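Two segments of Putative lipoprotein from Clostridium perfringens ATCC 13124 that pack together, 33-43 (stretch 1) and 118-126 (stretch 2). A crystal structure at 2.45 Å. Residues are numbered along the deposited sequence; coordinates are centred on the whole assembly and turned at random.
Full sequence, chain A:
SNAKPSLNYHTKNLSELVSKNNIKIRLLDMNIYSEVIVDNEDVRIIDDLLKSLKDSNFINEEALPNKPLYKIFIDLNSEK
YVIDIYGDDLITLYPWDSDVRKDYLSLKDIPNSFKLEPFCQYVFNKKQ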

ATOM      1  N   TYR A  33      -0.225 -14.188  10.821  1.00 56.27           N
ATOM      2  CA  TYR A  33      -0.242 -14.753   9.473  1.00 55.19           C
ATOM      3  C   TYR A  33      -1.628 -15.272   9.116  1.00 54.96           C
ATOM      4  O   TYR A  33      -1.797 -16.220   8.347  1.00 53.07           O
ATOM      5  CB  TYR A  33       0.854 -15.818   9.327  1.00 60.13           C
ATOM      6  CG  TYR A  33       2.212 -15.157   9.272  1.00 61.68           C
ATOM      7  CD1 TYR A  33       2.753 -14.733   8.053  1.00 60.46           C
ATOM      8  CD2 TYR A  33       2.923 -14.884  10.442  1.00 63.83           C
ATOM      9  CE1 TYR A  33       3.988 -14.093   7.996  1.00 60.44           C
ATOM     10  CE2 TYR A  33       4.153 -14.236  10.398  1.00 64.37           C
ATOM     11  CZ  TYR A  33       4.685 -13.849   9.172  1.00 63.04           C
ATOM     12  OH  TYR A  33       5.913 -13.214   9.125  1.00 63.94           O
ATOM     13  N   SER A  34      -2.620 -14.588   9.672  1.00 55.08           N
ATOM     14  CA  SER A  34      -4.006 -14.753   9.282  1.00 56.91           C
ATOM     15  C   SER A  34      -4.354 -13.779   8.155  1.00 51.36           C
ATOM     16  O   SER A  34      -3.841 -12.655   8.099  1.00 51.29           O
ATOM     17  CB  SER A  34      -4.921 -14.537  10.485  1.00 58.28           C
ATOM     18  OG  SER A  34      -4.616 -13.311  11.130  1.00 57.58           O
ATOM     19  N   GLU A  35      -5.246 -14.216   7.275  1.00 51.03           N
ATOM     20  CA  GLU A  35      -5.567 -13.503   6.045  1.00 49.75           C
ATOM     21  C   GLU A  35      -7.054 -13.100   5.994  1.00 50.17           C
ATOM     22  O   GLU A  35      -7.910 -13.869   6.436  1.00 51.40           O
ATOM     23  CB  GLU A  35      -5.206 -14.394   4.862  1.00 55.01           C
ATOM     24  CG  GLU A  35      -4.979 -13.683   3.555  1.00 57.64           C
ATOM     25  CD  GLU A  35      -4.360 -14.598   2.519  1.00 61.59           C
ATOM     26  OE1 GLU A  35      -4.133 -14.137   1.376  1.00 61.59           O
ATOM     27  OE2 GLU A  35      -4.093 -15.776   2.855  1.00 64.76           O
ATOM     28  N   VAL A  36      -7.369 -11.905   5.484  1.00 46.69           N
ATOM     29  CA  VAL A  36      -8.777 -11.512   5.286  1.00 44.63           C
ATOM     30  C   VAL A  36      -9.031 -10.874   3.931  1.00 40.63           C
ATOM     31  O   VAL A  36      -8.141 -10.265   3.347  1.00 40.42           O
ATOM     32  CB  VAL A  36      -9.290 -10.512   6.357  1.00 39.63           C
ATOM     33  CG1 VAL A  36      -9.396 -11.163   7.692  1.00 40.39           C
ATOM     34  CG2 VAL A  36      -8.415  -9.271   6.423  1.00 38.67           C
ATOM     35  N   ILE A  37     -10.257 -11.007   3.443  1.00 38.77           N
ATOM     36  CA  ILE A  37     -10.672 -10.342   2.212  1.00 37.33           C
ATOM     37  C   ILE A  37     -11.297  -8.990   2.514  1.00 34.12           C
ATOM     38  O   ILE A  37     -12.172  -8.886   3.378  1.00 34.79           O
ATOM     39  CB  ILE A  37     -11.684 -11.184   1.438  1.00 40.17           C
ATOM     40  CG1 ILE A  37     -11.101 -12.567   1.170  1.00 42.36           C
ATOM     41  CG2 ILE A  37     -12.060 -10.500   0.125  1.00 38.59           C
ATOM     42  CD1 ILE A  37      -9.929 -12.500   0.229  1.00 43.14           C
ATOM     43  N   VAL A  38     -10.858  -7.952   1.817  1.00 30.78           N
ATOM     44  CA  VAL A  38     -11.478  -6.647   2.015  1.00 32.32           C
ATOM     45  C   VAL A  38     -12.866  -6.610   1.353  1.00 32.78           C
ATOM     46  O   VAL A  38     -13.022  -6.970   0.184  1.00 34.18           O
ATOM     47  CB  VAL A  38     -10.600  -5.506   1.475  1.00 30.37           C
ATOM     48  CG1 VAL A  38     -11.384  -4.201   1.441  1.00 30.29           C
ATOM     49  CG2 VAL A  38      -9.359  -5.361   2.339  1.00 29.53           C
ATOM     50  N   ASP A  39     -13.868  -6.189   2.116  1.00 34.77           N
ATOM     51  CA  ASP A  39     -15.234  -6.074   1.600  1.00 39.97           C
ATOM     52  C   ASP A  39     -15.332  -5.102   0.430  1.00 40.49           C
ATOM     53  O   ASP A  39     -14.551  -4.150   0.341  1.00 38.56           O
ATOM     54  CB  ASP A  39     -16.200  -5.621   2.705  1.00 44.17           C
ATOM     55  CG  ASP A  39     -16.437  -6.686   3.749  1.00 46.49           C
ATOM     56  OD1 ASP A  39     -16.246  -7.881   3.431  1.00 48.96           O
ATOM     57  OD2 ASP A  39     -16.831  -6.329   4.878  1.00 46.58           O
ATOM     58  N   ASN A  40     -16.312  -5.339  -0.442  1.00 41.62           N
ATOM     59  CA  ASN A  40     -16.556  -4.486  -1.598  1.00 42.50           C
ATOM     60  C   ASN A  40     -16.653  -2.998  -1.252  1.00 43.26           C
ATOM     61  O   ASN A  40     -16.113  -2.141  -1.959  1.00 43.85           O
ATOM     62  CB  ASN A  40     -17.833  -4.929  -2.296  1.00 45.46           C
ATOM     63  CG  ASN A  40     -18.414  -3.848  -3.171  1.00 50.21           C
ATOM     64  OD1 ASN A  40     -19.534  -3.374  -2.941  1.00 54.17           O
ATOM     65  ND2 ASN A  40     -17.649  -3.429  -4.175  1.00 50.16           N
ATOM     66  N   GLU A  41     -17.338  -2.711  -0.153  1.00 44.71           N
ATOM     67  CA  GLU A  41     -17.589  -1.348   0.302  1.00 48.33           C
ATOM     68  C   GLU A  41     -16.333  -0.579   0.746  1.00 44.28           C
ATOM     69  O   GLU A  41     -16.304   0.654   0.712  1.00 43.46           O
ATOM     70  CB  GLU A  41     -18.585  -1.393   1.456  1.00 54.29           C
ATOM     71  CG  GLU A  41     -18.194  -2.429   2.506  1.00 56.91           C
ATOM     72  CD  GLU A  41     -19.167  -2.501   3.664  1.00 63.20           C
ATOM     73  OE1 GLU A  41     -19.882  -3.530   3.780  1.00 66.59           O
ATOM     74  OE2 GLU A  41     -19.206  -1.533   4.459  1.00 63.87           O
ATOM     75  N   ASP A  42     -15.309  -1.313   1.177  1.00 41.73           N
ATOM     76  CA  ASP A  42     -14.097  -0.711   1.722  1.00 38.36           C
ATOM     77  C   ASP A  42     -12.977  -0.618   0.700  1.00 37.71           C
ATOM     78  O   ASP A  42     -12.015   0.116   0.898  1.00 37.45           O
ATOM     79  CB  ASP A  42     -13.606  -1.508   2.928  1.00 38.29           C
ATOM     80  CG  ASP A  42     -14.550  -1.425   4.107  1.00 41.94           C
ATOM     81  OD1 ASP A  42     -15.118  -0.335   4.350  1.00 42.88           O
ATOM     82  OD2 ASP A  42     -14.722  -2.456   4.792  1.00 43.84           O
ATOM     83  N   VAL A  43     -13.114  -1.349  -0.399  1.00 32.04           N
ATOM     84  CA  VAL A  43     -12.040  -1.507  -1.365  1.00 30.42           C
ATOM     85  C   VAL A  43     -11.613  -0.166  -1.993  1.00 30.44           C
ATOM     86  O   VAL A  43     -10.501  -0.043  -2.501  1.00 28.67           O
ATOM     87  CB  VAL A  43     -12.464  -2.532  -2.460  1.00 49.01           C
ATOM     88  CG1 VAL A  43     -12.606  -1.885  -3.845  1.00 47.68           C
ATOM     89  CG2 VAL A  43     -11.498  -3.696  -2.482  1.00 50.19           C
TER
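Stretch 2, residues 118-126: PFCQYVFNK

When a helix lies against an extended segment, the usual division is an apolar centre, where branched and aromatic side chains interlock, and a polar edge, where charged groups meet at the solvent boundary. The contact between residues 118-126 and residues 33-43 of this putative lipoprotein is a compact example, built from segments far apart in sequence and burying 468 Å² on both sides together.

At the centre stands Val36, in the short strand of the first stretch. Its CA-to-CB bond points toward the helix, whereas those of its neighbours Glu35 and Ile37 point away, the alternation expected of an extended chain. With chi1 in the m well, Val36 places CG2 between two helix residues: CG2 lies 3.8 Å from CG1 of Val123 and 3.6 Å from CE2 of Phe124. The second approach is a CH-pi contact, for the same CG2 of Val36 sits over one face of the Phe124 ring, 3.7 Å from its centroid and 20° off the ring normal. Phe124 leaves the backbone sideways, but its chi1 of -81° brings the ring to the strand. The edge of that ring meets the preceding loop, where O of Ser34 lies near the ring plane, 3.9 Å from CZ of Phe124.

The backbones stay well apart, as they must to leave room for these side chains: the CA atoms of Val36 and Phe124 are 7.1 Å apart, and those of Val38 and Val123 6.8 Å. The two chains do not run side by side: the strand passes roughly crosswise to the helix, and further on Asp42 alone meets Phe119, Tyr122 and Lys126, spread over about two helical turns. Phe119 lies one turn before Val123 and is joined to it by the backbone hydrogen bond from N of Val123 to O of Phe119 (3.0 Å).

Val38, buried, extends the apolar layer to Phe119. Its CG2 is 4.3 Å from CG2 of Val123, and its CG1 approaches the edge of the Phe119 ring, 4.4 Å from CZ. The CZ atom of Phe119 is also 4.0 Å from O of Asp42, where the first stretch has left the strand and taken up helical phi/psi values; the apolar layer here borders on the polar one.

At that polar edge, Asp42 uses both carboxylate oxygens. OH of Tyr122 donates a hydrogen bond to OD1 of Asp42 at 3.2 Å, while NZ of Lys126 donates one to OD2 of Asp42 at 2.6 Å, as part of a salt bridge. The extended Lys126 side chain, with chi2 to chi4 all t, carries its ammonium group into a cluster of acids. Longer salt bridges join NZ of Lys126 to OD2 of Asp39 and to OE2 of Glu41, each at 3.5 Å, and a weak hydrogen bond runs from NZ of Lys126 to OH of Tyr122 at 3.2 Å. One lysine thus engages three acidic residues.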

ATOM      1  N   PRO A 118      -4.303   2.176  10.439  1.00 29.23           N
ATOM      2  CA  PRO A 118      -5.584   2.043  11.151  1.00 28.56           C
ATOM      3  C   PRO A 118      -6.672   1.420  10.279  1.00 28.53           C
ATOM      4  O   PRO A 118      -7.613   0.820  10.814  1.00 31.81           O
ATOM      5  CB  PRO A 118      -5.940   3.485  11.525  1.00 28.04           C
ATOM      6  CG  PRO A 118      -5.208   4.324  10.547  1.00 27.73           C
ATOM      7  CD  PRO A 118      -3.929   3.590  10.242  1.00 27.82           C
ATOM      8  N   PHE A 119      -6.541   1.543   8.963  1.00 24.88           N
ATOM      9  CA  PHE A 119      -7.426   0.841   8.039  1.00 25.19           C
ATOM     10  C   PHE A 119      -7.329  -0.687   8.194  1.00 28.36           C
ATOM     11  O   PHE A 119      -8.351  -1.387   8.208  1.00 31.41           O
ATOM     12  CB  PHE A 119      -7.117   1.216   6.579  1.00 25.13           C
ATOM     13  CG  PHE A 119      -7.924   0.432   5.584  1.00 28.73           C
ATOM     14  CD1 PHE A 119      -9.242   0.802   5.300  1.00 29.04           C
ATOM     15  CD2 PHE A 119      -7.390  -0.696   4.963  1.00 32.59           C
ATOM     16  CE1 PHE A 119     -10.008   0.073   4.413  1.00 30.75           C
ATOM     17  CE2 PHE A 119      -8.146  -1.437   4.071  1.00 35.00           C
ATOM     18  CZ  PHE A 119      -9.464  -1.050   3.795  1.00 34.63           C
ATOM     19  N   CYS A 120      -6.105  -1.207   8.287  1.00 26.19           N
ATOM     20  CA  CYS A 120      -5.919  -2.643   8.385  1.00 27.44           C
ATOM     21  C   CYS A 120      -6.482  -3.193   9.692  1.00 30.17           C
ATOM     22  O   CYS A 120      -7.096  -4.264   9.700  1.00 31.86           O
ATOM     23  CB  CYS A 120      -4.441  -3.001   8.245  1.00 27.46           C
ATOM     24  SG  CYS A 120      -3.803  -2.752   6.552  1.00 37.67           S
ATOM     25  N   GLN A 121      -6.302  -2.458  10.792  1.00 29.46           N
ATOM     26  CA  GLN A 121      -6.811  -2.913  12.090  1.00 30.90           C
ATOM     27  C   GLN A 121      -8.324  -2.948  12.052  1.00 29.08           C
ATOM     28  O   GLN A 121      -8.950  -3.834  12.623  1.00 30.33           O
ATOM     29  CB  GLN A 121      -6.325  -2.017  13.230  1.00 31.73           C
ATOM     30  CG  GLN A 121      -4.868  -2.253  13.617  1.00 33.50           C
ATOM     31  CD  GLN A 121      -4.402  -1.383  14.771  1.00 35.90           C
ATOM     32  OE1 GLN A 121      -5.083  -1.269  15.799  1.00 39.71           O
ATOM     33  NE2 GLN A 121      -3.233  -0.761  14.610  1.00 34.52           N
ATOM     34  N   TYR A 122      -8.897  -1.988  11.331  1.00 27.59           N
ATOM     35  CA  TYR A 122     -10.339  -1.873  11.182  1.00 26.59           C
ATOM     36  C   TYR A 122     -10.946  -3.030  10.373  1.00 29.37           C
ATOM     37  O   TYR A 122     -11.992  -3.569  10.760  1.00 31.90           O
ATOM     38  CB  TYR A 122     -10.681  -0.525  10.536  1.00 25.16           C
ATOM     39  CG  TYR A 122     -11.975  -0.514   9.765  1.00 27.46           C
ATOM     40  CD1 TYR A 122     -13.199  -0.406  10.412  1.00 29.24           C
ATOM     41  CD2 TYR A 122     -11.971  -0.603   8.381  1.00 28.87           C
ATOM     42  CE1 TYR A 122     -14.382  -0.399   9.697  1.00 32.18           C
ATOM     43  CE2 TYR A 122     -13.143  -0.597   7.660  1.00 31.02           C
ATOM     44  CZ  TYR A 122     -14.344  -0.491   8.316  1.00 34.11           C
ATOM     45  OH  TYR A 122     -15.505  -0.491   7.565  1.00 38.30           O
ATOM     46  N   VAL A 123     -10.314  -3.420   9.263  1.00 26.88           N
ATOM     47  CA  VAL A 123     -10.848  -4.522   8.461  1.00 29.26           C
ATOM     48  C   VAL A 123     -10.881  -5.810   9.273  1.00 32.56           C
ATOM     49  O   VAL A 123     -11.875  -6.538   9.255  1.00 34.80           O
ATOM     50  CB  VAL A 123     -10.039  -4.775   7.184  1.00 28.45           C
ATOM     51  CG1 VAL A 123     -10.490  -6.084   6.540  1.00 25.42           C
ATOM     52  CG2 VAL A 123     -10.193  -3.617   6.217  1.00 24.09           C
ATOM     53  N   PHE A 124      -9.805  -6.059  10.017  1.00 32.81           N
ATOM     54  CA  PHE A 124      -9.714  -7.235  10.871  1.00 35.34           C
ATOM     55  C   PHE A 124     -10.710  -7.229  12.036  1.00 38.11           C
ATOM     56  O   PHE A 124     -11.210  -8.292  12.434  1.00 39.69           O
ATOM     57  CB  PHE A 124      -8.290  -7.377  11.420  1.00 35.75           C
ATOM     58  CG  PHE A 124      -7.336  -8.003  10.454  1.00 36.30           C
ATOM     59  CD1 PHE A 124      -6.444  -7.224   9.735  1.00 34.53           C
ATOM     60  CD2 PHE A 124      -7.344  -9.367  10.243  1.00 39.42           C
ATOM     61  CE1 PHE A 124      -5.562  -7.791   8.826  1.00 35.75           C
ATOM     62  CE2 PHE A 124      -6.465  -9.949   9.335  1.00 41.39           C
ATOM     63  CZ  PHE A 124      -5.571  -9.156   8.621  1.00 39.18           C
ATOM     64  N   ASN A 125     -10.994  -6.057  12.600  1.00 38.18           N
ATOM     65  CA  ASN A 125     -11.854  -6.029  13.790  1.00 43.41           C
ATOM     66  C   ASN A 125     -13.305  -6.187  13.372  1.00 45.65           C
ATOM     67  O   ASN A 125     -14.116  -6.743  14.100  1.00 49.25           O
ATOM     68  CB  ASN A 125     -11.645  -4.750  14.601  1.00 42.91           C
ATOM     69  CG  ASN A 125     -10.263  -4.695  15.268  1.00 44.51           C
ATOM     70  OD1 ASN A 125      -9.701  -5.735  15.657  1.00 47.00           O
ATOM     71  ND2 ASN A 125      -9.711  -3.482  15.399  1.00 41.60           N
ATOM     72  N   LYS A 126     -13.612  -5.697  12.181  1.00 45.20           N
ATOM     73  CA  LYS A 126     -14.866  -6.008  11.513  1.00 47.00           C
ATOM     74  C   LYS A 126     -15.101  -7.516  11.456  1.00 48.52           C
ATOM     75  O   LYS A 126     -16.129  -8.011  11.911  1.00 51.36           O
ATOM     76  CB  LYS A 126     -14.849  -5.431  10.106  1.00 46.62           C
ATOM     77  CG  LYS A 126     -15.944  -4.452   9.804  1.00 46.85           C
ATOM     78  CD  LYS A 126     -15.690  -3.891   8.436  1.00 47.20           C
ATOM     79  CE  LYS A 126     -16.956  -3.366   7.807  1.00 49.87           C
ATOM     80  NZ  LYS A 126     -16.737  -3.138   6.351  1.00 49.31           N
TER